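Peptidoglycan-recognition protein-LC isoform LCa (PDB 2F2L) helps activate the imd/Relish immune pathway in Drosophila as a peptidoglycan-recognition receptor, here through an extracellular domain joined to isoform LCx by a bacterial muropeptide. Local coordinates at residues 6-11 with 46-51; 63-68 with 97-102. All blocks are in the same frame, centred on the assembly; numbering follows the deposited sequence.

Contact 1 (6-11 with 46-51); sequences QQWLAQ and RVRLLQ. With MLD (glcnac(beta1-4)-murnac(1,6-anhydro)-L-ala-gamma-D-glu-meso-a2pm-D-ala), chain G.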
loop_
_atom_site.group_PDB
_atom_site.type_symbol
_atom_site.label_atom_id
_atom_site.label_comp_id
_atom_site.label_asym_id
_atom_site.label_seq_id
_atom_site.Cartn_x
_atom_site.Cartn_y
_atom_site.Cartn_z
ATOM N N GLN A 6 1.416 3.040 7.596
ATOM C CA GLN A 6 1.165 1.637 7.920
ATOM C C GLN A 6 -0.319 1.264 7.751
ATOM O O GLN A 6 -0.640 0.150 7.291
ATOM C CB GLN A 6 1.690 1.273 9.329
ATOM C CG GLN A 6 1.300 2.260 10.475
ATOM C CD GLN A 6 2.363 3.370 10.775
ATOM O OE1 GLN A 6 3.015 3.909 9.863
ATOM N NE2 GLN A 6 2.509 3.716 12.073
ATOM N N GLN A 7 -1.217 2.194 8.100
ATOM C CA GLN A 7 -2.643 1.922 7.988
ATOM C C GLN A 7 -3.088 1.849 6.529
ATOM O O GLN A 7 -4.109 1.227 6.253
ATOM C CB GLN A 7 -3.486 2.968 8.706
ATOM C CG GLN A 7 -3.231 3.127 10.191
ATOM C CD GLN A 7 -3.988 4.337 10.772
ATOM O OE1 GLN A 7 -3.390 5.382 11.082
ATOM N NE2 GLN A 7 -5.311 4.199 10.901
ATOM N N TRP A 8 -2.357 2.474 5.597
ATOM C CA TRP A 8 -2.721 2.326 4.165
ATOM C C TRP A 8 -1.802 1.375 3.386
ATOM O O TRP A 8 -1.805 1.328 2.157
ATOM C CB TRP A 8 -2.960 3.677 3.459
ATOM C CG TRP A 8 -1.833 4.676 3.399
ATOM C CD1 TRP A 8 -1.634 5.732 4.235
ATOM C CD2 TRP A 8 -0.816 4.770 2.388
ATOM N NE1 TRP A 8 -0.539 6.469 3.831
ATOM C CE2 TRP A 8 -0.012 5.892 2.705
ATOM C CE3 TRP A 8 -0.492 4.001 1.253
ATOM C CZ2 TRP A 8 1.100 6.265 1.922
ATOM C CZ3 TRP A 8 0.602 4.367 0.490
ATOM C CH2 TRP A 8 1.381 5.493 0.822
ATOM N N LEU A 9 -1.063 0.557 4.127
ATOM C CA LEU A 9 -0.273 -0.515 3.537
ATOM C C LEU A 9 0.872 0.031 2.687
ATOM O O LEU A 9 1.317 -0.604 1.748
ATOM C CB LEU A 9 -1.198 -1.444 2.733
ATOM C CG LEU A 9 -0.995 -2.947 2.690
ATOM C CD1 LEU A 9 -0.723 -3.515 4.081
ATOM C CD2 LEU A 9 -2.223 -3.605 2.071
ATOM N N ALA A 10 1.372 1.210 3.061
ATOM C CA ALA A 10 2.452 1.841 2.339
ATOM C C ALA A 10 3.668 0.925 2.179
ATOM O O ALA A 10 4.136 0.300 3.137
ATOM C CB ALA A 10 2.864 3.141 3.041
ATOM N N GLN A 11 4.156 0.865 0.950
ATOM C CA GLN A 11 5.443 0.267 0.614
ATOM C C GLN A 11 6.537 1.166 1.190
ATOM O O GLN A 11 6.432 2.391 1.107
ATOM C CB GLN A 11 5.553 0.242 -0.916
ATOM C CG GLN A 11 6.520 -0.721 -1.476
ATOM C CD GLN A 11 6.450 -0.785 -2.992
ATOM O OE1 GLN A 11 5.365 -0.907 -3.575
ATOM N NE2 GLN A 11 7.610 -0.744 -3.632
ATOM N N ARG A 46 -7.411 4.027 -2.775
ATOM C CA ARG A 46 -6.924 5.064 -3.682
ATOM C C ARG A 46 -5.454 5.408 -3.425
ATOM O O ARG A 46 -4.666 5.501 -4.374
ATOM C CB ARG A 46 -7.756 6.353 -3.575
ATOM C CG ARG A 46 -9.239 6.194 -3.843
ATOM C CD ARG A 46 -9.577 5.638 -5.231
ATOM N NE ARG A 46 -11.034 5.516 -5.333
ATOM C CZ ARG A 46 -11.694 4.545 -5.961
ATOM N NH1 ARG A 46 -11.058 3.566 -6.574
ATOM N NH2 ARG A 46 -13.015 4.551 -5.943
ATOM N N VAL A 47 -5.099 5.612 -2.154
ATOM C CA VAL A 47 -3.752 6.071 -1.805
ATOM C C VAL A 47 -2.703 4.985 -2.098
ATOM O O VAL A 47 -1.650 5.290 -2.651
ATOM C CB VAL A 47 -3.635 6.545 -0.327
ATOM C CG1 VAL A 47 -2.206 7.001 -0.041
ATOM C CG2 VAL A 47 -4.588 7.709 -0.043
ATOM N N ARG A 48 -3.016 3.732 -1.753
ATOM C CA ARG A 48 -2.087 2.617 -1.948
ATOM C C ARG A 48 -1.864 2.371 -3.440
ATOM O O ARG A 48 -0.724 2.169 -3.870
ATOM C CB ARG A 48 -2.560 1.316 -1.246
ATOM C CG ARG A 48 -1.523 0.149 -1.293
ATOM C CD ARG A 48 -0.126 0.663 -0.901
ATOM N NE ARG A 48 0.980 -0.292 -1.041
ATOM C CZ ARG A 48 1.748 -0.387 -2.117
ATOM N NH1 ARG A 48 1.520 0.343 -3.172
ATOM N NH2 ARG A 48 2.727 -1.264 -2.160
ATOM N N LEU A 49 -2.931 2.453 -4.233
ATOM C CA LEU A 49 -2.787 2.319 -5.680
ATOM C C LEU A 49 -2.031 3.486 -6.335
ATOM O O LEU A 49 -1.292 3.278 -7.289
ATOM C CB LEU A 49 -4.143 2.118 -6.344
ATOM C CG LEU A 49 -4.891 0.849 -5.925
ATOM C CD1 LEU A 49 -6.129 0.684 -6.809
ATOM C CD2 LEU A 49 -4.002 -0.377 -5.988
ATOM N N LEU A 50 -2.243 4.708 -5.854
ATOM C CA LEU A 50 -1.435 5.859 -6.298
ATOM C C LEU A 50 0.047 5.685 -5.992
ATOM O O LEU A 50 0.896 6.105 -6.782
ATOM C CB LEU A 50 -1.921 7.164 -5.646
ATOM C CG LEU A 50 -3.161 7.779 -6.296
ATOM C CD1 LEU A 50 -3.907 8.728 -5.307
ATOM C CD2 LEU A 50 -2.770 8.503 -7.548
ATOM N N GLN A 51 0.357 5.090 -4.836
ATOM C CA GLN A 51 1.748 4.862 -4.477
ATOM C C GLN A 51 2.398 3.945 -5.489
ATOM O O GLN A 51 3.480 4.209 -5.945
ATOM C CB GLN A 51 1.928 4.270 -3.080
ATOM C CG GLN A 51 3.414 4.222 -2.693
ATOM C CD GLN A 51 3.699 3.470 -1.432
ATOM O OE1 GLN A 51 3.050 2.457 -1.128
ATOM N NE2 GLN A 51 4.733 3.921 -0.702
HETATM C CAA MLD G . 5.780 -4.092 -5.337
HETATM C CAB MLD G . 4.623 -4.852 -5.966
HETATM O OAC MLD G . 4.539 -6.068 -5.851
HETATM N N2 MLD G . 3.747 -4.094 -6.619
HETATM C C2 MLD G . 2.583 -4.610 -7.329
HETATM C C3 MLD G . 2.633 -4.032 -8.745
HETATM O O3 MLD G . 3.833 -4.405 -9.451
HETATM C C4 MLD G . 1.369 -4.383 -9.523
HETATM O O4 MLD G . 1.411 -3.655 -10.737
HETATM C C5 MLD G . 0.138 -3.949 -8.721
HETATM C C6 MLD G . -1.226 -4.346 -9.314
HETATM O O6 MLD G . -2.267 -3.657 -8.562
HETATM O O5 MLD G . 0.187 -4.619 -7.464
HETATM C C1 MLD G . 1.297 -4.181 -6.646
HETATM O O1 MLD G . 1.214 -4.829 -5.403
HETATM C CA4 MLD G . 0.133 -4.307 -4.594
HETATM C CA5 MLD G . 0.361 -2.930 -3.969
HETATM O OA5 MLD G . 0.319 -2.923 -2.502
HETATM C CA6 MLD G . -0.925 -2.253 -4.299
HETATM O OA6 MLD G . -1.817 -2.705 -3.299
HETATM C CA1 MLD G . -1.025 -3.378 -2.275
HETATM C CA2 MLD G . -1.116 -4.892 -2.525
HETATM N NAD MLD G . -0.930 -5.617 -1.249
HETATM C CAE MLD G . -1.812 -6.483 -0.782
HETATM C CAF MLD G . -1.435 -7.103 0.548
HETATM O OAG MLD G . -2.852 -6.796 -1.362
HETATM C CA3 MLD G . -0.044 -5.356 -3.508
HETATM O OAH MLD G . -0.403 -6.627 -4.155
HETATM C CAI MLD G . 0.237 -7.792 -3.580
HETATM C CAJ MLD G . 1.556 -8.117 -4.242
HETATM C CAL MLD G . -0.698 -9.009 -3.737
HETATM O OAM MLD G . -0.273 -10.095 -3.361
HETATM N N MLD G . -1.915 -8.830 -4.249
HETATM C CA MLD G . -2.903 -9.905 -4.411
HETATM C CB MLD G . -3.699 -9.941 -3.102
HETATM C C MLD G . -3.843 -9.489 -5.557
HETATM O O MLD G . -4.386 -8.381 -5.541
HETATM N NAN MLD G . -3.973 -10.392 -6.525
HETATM C CAO MLD G . -4.809 -10.237 -7.726
HETATM C CAP MLD G . -4.018 -10.620 -9.018
HETATM O OBA MLD G . -4.707 -10.903 -10.002
HETATM O OAQ MLD G . -2.763 -10.664 -9.008
HETATM C CBB MLD G . -5.954 -11.242 -7.662
HETATM C CBC MLD G . -6.988 -10.971 -6.582
HETATM C CBD MLD G . -8.115 -12.011 -6.704
HETATM O OBE MLD G . -7.920 -13.116 -7.213
HETATM N NBF MLD G . -9.283 -11.630 -6.234
HETATM C CBG MLD G . -10.463 -12.504 -6.273
HETATM C CBH MLD G . -10.916 -12.705 -7.733
HETATM O OBI MLD G . -10.976 -11.758 -8.515
HETATM N NBJ MLD G . -11.188 -13.964 -8.070
HETATM C CBK MLD G . -11.661 -14.375 -9.411
HETATM C CBL MLD G . -12.986 -15.127 -9.241
HETATM C CBM MLD G . -10.681 -15.300 -10.165
HETATM O OBO MLD G . -9.878 -15.997 -9.491
HETATM O OBN MLD G . -10.779 -15.300 -11.417
HETATM C CBP MLD G . -11.565 -11.875 -5.403
HETATM C CBQ MLD G . -12.678 -12.883 -5.065
HETATM C CBR MLD G . -13.681 -12.285 -4.075
HETATM C CBS MLD G . -14.459 -13.345 -3.293
HETATM C CBT MLD G . -13.531 -13.996 -2.257
HETATM O OBV MLD G . -13.236 -13.310 -1.265
HETATM O OBU MLD G . -13.145 -15.163 -2.476
HETATM N NBW MLD G . -14.976 -14.363 -4.215
#
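Two flat side chains, Trp8 and Arg48, are each covered on both faces. Val47 presses CG1 onto the centre of the indole six-membered ring in a CH-pi contact, 3.5 Å from its centroid and 9° off the normal. The opposite indole face carries the methyl of Ala10, displaced toward the rim. For the guanidinium, the anhydro-MurNAc unit of the muropeptide supplies one cover: its OA5 stands 2.9 Å from Arg48 CZ. Across the plane lies Gln51 OE1, whose partial negative charge probably suits the cation. Near the guanidinium edge comes the carbonyl of Leu9, which accepts a bond from Arg48 NE (2.8 Å), the donor standing above the carbonyl plane. A bend at chi2 (47°) brings CD alongside the carbonyl of Leu9. Arg48 NH2 then meets an in-plane lone pair of Gln11 OE1 at 3.0 Å, and also donates to the carbonyl of Ala34 of the LCx subunit.

Gln51 illustrates how a side-chain amide can stand in for a backbone peptide group, pairing with both the N-H and the C=O of one residue. Extended beyond CG, it takes Gln11 N on OE1 (2.8 Å) and gives NE2 to Gln11 O (2.9 Å), both on in-plane lone pairs; NE2 has a further partner in Asp62. The loop backbone is thus gripped at two points, while CB of Gln51 packs on Trp8 CZ3.

Leu9, Gln11, Arg48 and Leu49 belong to the muropeptide pocket, completed in this chain by Thr52 and Glu56, and Phe54 of the LCx subunit packs on Leu9 and Arg48. The contact fastens the loop following strand 2-3 onto helix 40-57, with the indole also against Val44 of that helix and its NE1 bonded to Val77 O, in strand 75-77.

Contact 2 (63-68 with 97-102); sequences IAYNFL and SLSFAY
Asn66 and Ser99 clasp each other through a reciprocal pair of bonds. The shorter runs from Ser99 N to Asn66 OD1 (2.9 Å), tilted 23° from the carbonyl plane; the other goes from Asn66 N to Ser99 OG (3.1 Å). With chi1 at 56°, OG sits between its own backbone N and carbonyl carbon, where it can receive that donor. The other end of the amide is held as well, since ND2 donates to the backbone oxygens of Lys83 and Gly80. Leu98 CD2 packs against the same amide, 3.5 Å from CG of Asn66, the two side chains crossing at about a right angle.

Beyond this clasp regular parallel pairing begins, a textbook case of one residue bonding to both neighbours of its partner. Phe67, paired with Phe100, gives its N-H to Ser99 O and takes Ala101 N on its own carbonyl at 3.0 Å. The next pair, Leu68 and Ala101, faces the other side of the sheet, with Leu68 CG 4.1 Å from Ala101 CB. That methyl does more: it rests over the centre of the Tyr65 ring, 3.5 Å from the centroid, as a CH-pi contact, while the CB of Ala64 covers the opposite ring face. Phe67 and Phe100 lie side by side, pointing the same way, and touch through CD2 and CE1 at 4.1 Å.

Close to the centre of the domain, the contact joins two inner strands of the mixed amidase-type sheet. Strand 67-69 runs between antiparallel 75-77 and parallel 98-102, which borders 24-31. The two phenylalanines pack on Leu122 of helix 113-128, whereas Ile63 and Tyr65 reach helix 40-57 at Asp54.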
loop_
_atom_site.group_PDB
_atom_site.type_symbol
_atom_site.label_atom_id
_atom_site.label_comp_id
_atom_site.label_asym_id
_atom_site.label_seq_id
_atom_site.Cartn_x
_atom_site.Cartn_y
_atom_site.Cartn_z
ATOM N N ILE A 63 5.319 7.541 -2.978
ATOM C CA ILE A 63 4.188 8.407 -3.297
ATOM C C ILE A 63 4.671 9.857 -3.338
ATOM O O ILE A 63 5.510 10.267 -2.529
ATOM C CB ILE A 63 3.010 8.201 -2.306
ATOM C CG1 ILE A 63 1.715 8.761 -2.893
ATOM C CG2 ILE A 63 3.359 8.738 -0.885
ATOM C CD1 ILE A 63 0.473 8.106 -2.351
ATOM N N ALA A 64 4.180 10.624 -4.309
ATOM C CA ALA A 64 4.820 11.879 -4.680
ATOM C C ALA A 64 4.586 13.008 -3.670
ATOM O O ALA A 64 5.304 14.019 -3.699
ATOM C CB ALA A 64 4.371 12.315 -6.105
ATOM N N TYR A 65 3.627 12.822 -2.760
ATOM C CA TYR A 65 3.069 13.925 -1.980
ATOM C C TYR A 65 3.370 13.852 -0.487
ATOM O O TYR A 65 3.551 12.788 0.079
ATOM C CB TYR A 65 1.550 13.997 -2.171
ATOM C CG TYR A 65 1.099 13.805 -3.592
ATOM C CD1 TYR A 65 1.269 14.797 -4.543
ATOM C CD2 TYR A 65 0.513 12.616 -3.980
ATOM C CE1 TYR A 65 0.870 14.592 -5.867
ATOM C CE2 TYR A 65 0.116 12.405 -5.262
ATOM C CZ TYR A 65 0.295 13.378 -6.209
ATOM O OH TYR A 65 -0.148 13.103 -7.477
ATOM N N ASN A 66 3.394 15.017 0.155
ATOM C CA ASN A 66 3.572 15.058 1.600
ATOM C C ASN A 66 2.352 14.530 2.358
ATOM O O ASN A 66 2.494 13.731 3.278
ATOM C CB ASN A 66 3.959 16.459 2.043
ATOM C CG ASN A 66 5.292 16.881 1.465
ATOM O OD1 ASN A 66 5.326 17.597 0.471
ATOM N ND2 ASN A 66 6.400 16.414 2.068
ATOM N N PHE A 67 1.171 14.963 1.941
ATOM C CA PHE A 67 -0.099 14.522 2.541
ATOM C C PHE A 67 -1.103 14.412 1.439
ATOM O O PHE A 67 -0.978 15.109 0.445
ATOM C CB PHE A 67 -0.594 15.528 3.592
ATOM C CG PHE A 67 0.311 15.633 4.776
ATOM C CD1 PHE A 67 0.236 14.709 5.796
ATOM C CD2 PHE A 67 1.279 16.620 4.840
ATOM C CE1 PHE A 67 1.094 14.785 6.885
ATOM C CE2 PHE A 67 2.142 16.699 5.918
ATOM C CZ PHE A 67 2.047 15.787 6.936
ATOM N N LEU A 68 -2.072 13.517 1.613
ATOM C CA LEU A 68 -3.194 13.371 0.703
ATOM C C LEU A 68 -4.502 13.534 1.496
ATOM O O LEU A 68 -4.624 13.020 2.600
ATOM C CB LEU A 68 -3.169 12.009 0.003
ATOM C CG LEU A 68 -1.902 11.726 -0.841
ATOM C CD1 LEU A 68 -0.890 10.932 -0.037
ATOM C CD2 LEU A 68 -2.246 10.973 -2.124
ATOM N N SER A 97 8.711 23.499 -0.721
ATOM C CA SER A 97 7.262 23.428 -0.533
ATOM C C SER A 97 6.841 22.133 0.140
ATOM O O SER A 97 7.635 21.209 0.291
ATOM C CB SER A 97 6.528 23.565 -1.877
ATOM O OG SER A 97 6.877 22.525 -2.794
ATOM N N LEU A 98 5.586 22.115 0.576
ATOM C CA LEU A 98 4.881 20.903 0.934
ATOM C C LEU A 98 3.729 20.786 -0.040
ATOM O O LEU A 98 3.195 21.805 -0.517
ATOM C CB LEU A 98 4.325 20.997 2.350
ATOM C CG LEU A 98 5.313 20.891 3.509
ATOM C CD1 LEU A 98 4.631 21.373 4.771
ATOM C CD2 LEU A 98 5.862 19.452 3.699
ATOM N N SER A 99 3.356 19.547 -0.348
ATOM C CA SER A 99 2.245 19.267 -1.246
ATOM C C SER A 99 1.077 18.588 -0.526
ATOM O O SER A 99 1.278 17.669 0.279
ATOM C CB SER A 99 2.689 18.402 -2.420
ATOM O OG SER A 99 3.290 17.186 -2.008
ATOM N N PHE A 100 -0.130 19.090 -0.797
ATOM C CA PHE A 100 -1.379 18.471 -0.361
ATOM C C PHE A 100 -2.061 18.006 -1.633
ATOM O O PHE A 100 -2.453 18.826 -2.456
ATOM C CB PHE A 100 -2.344 19.449 0.340
ATOM C CG PHE A 100 -1.857 20.016 1.651
ATOM C CD1 PHE A 100 -0.676 19.613 2.249
ATOM C CD2 PHE A 100 -2.625 20.978 2.296
ATOM C CE1 PHE A 100 -0.274 20.155 3.466
ATOM C CE2 PHE A 100 -2.217 21.525 3.496
ATOM C CZ PHE A 100 -1.049 21.119 4.081
ATOM N N ALA A 101 -2.201 16.694 -1.793
ATOM C CA ALA A 101 -2.903 16.138 -2.947
ATOM C C ALA A 101 -4.344 15.817 -2.544
ATOM O O ALA A 101 -4.589 15.237 -1.485
ATOM C CB ALA A 101 -2.218 14.901 -3.437
ATOM N N TYR A 102 -5.287 16.186 -3.402
ATOM C CA TYR A 102 -6.702 15.973 -3.137
ATOM C C TYR A 102 -7.116 14.736 -3.919
ATOM O O TYR A 102 -6.928 14.667 -5.123
ATOM C CB TYR A 102 -7.499 17.262 -3.475
ATOM C CG TYR A 102 -7.176 18.315 -2.434
ATOM C CD1 TYR A 102 -7.987 18.485 -1.325
ATOM C CD2 TYR A 102 -5.978 19.029 -2.486
ATOM C CE1 TYR A 102 -7.670 19.404 -0.331
ATOM C CE2 TYR A 102 -5.636 19.938 -1.491
ATOM C CZ TYR A 102 -6.487 20.125 -0.416
ATOM O OH TYR A 102 -6.144 21.016 0.585
#

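How the contacts relate
From the N terminus, contact 1 comes first: 6-11 leads away from strand 2-3, and the chain runs through strand 24-31 into helix 40-57 before 46-51 closes the loop. The rest of that helix then leads to 63-68, which opens contact 2; strand 75-77 and helix 91-94 intervene before 97-102 closes it. The loops follow in series, neither nesting nor crossing. Their centres are 13 Å apart, yet they touch directly: Ile63 CD1 packs 3.5 Å from Val47 O, and Val47 CG1 also meets Leu68 CD1. Helix 40-57 thus lies between the muropeptide-facing loop and the central sheet, with Val47 and Gln51 taking part in the packing on both sides.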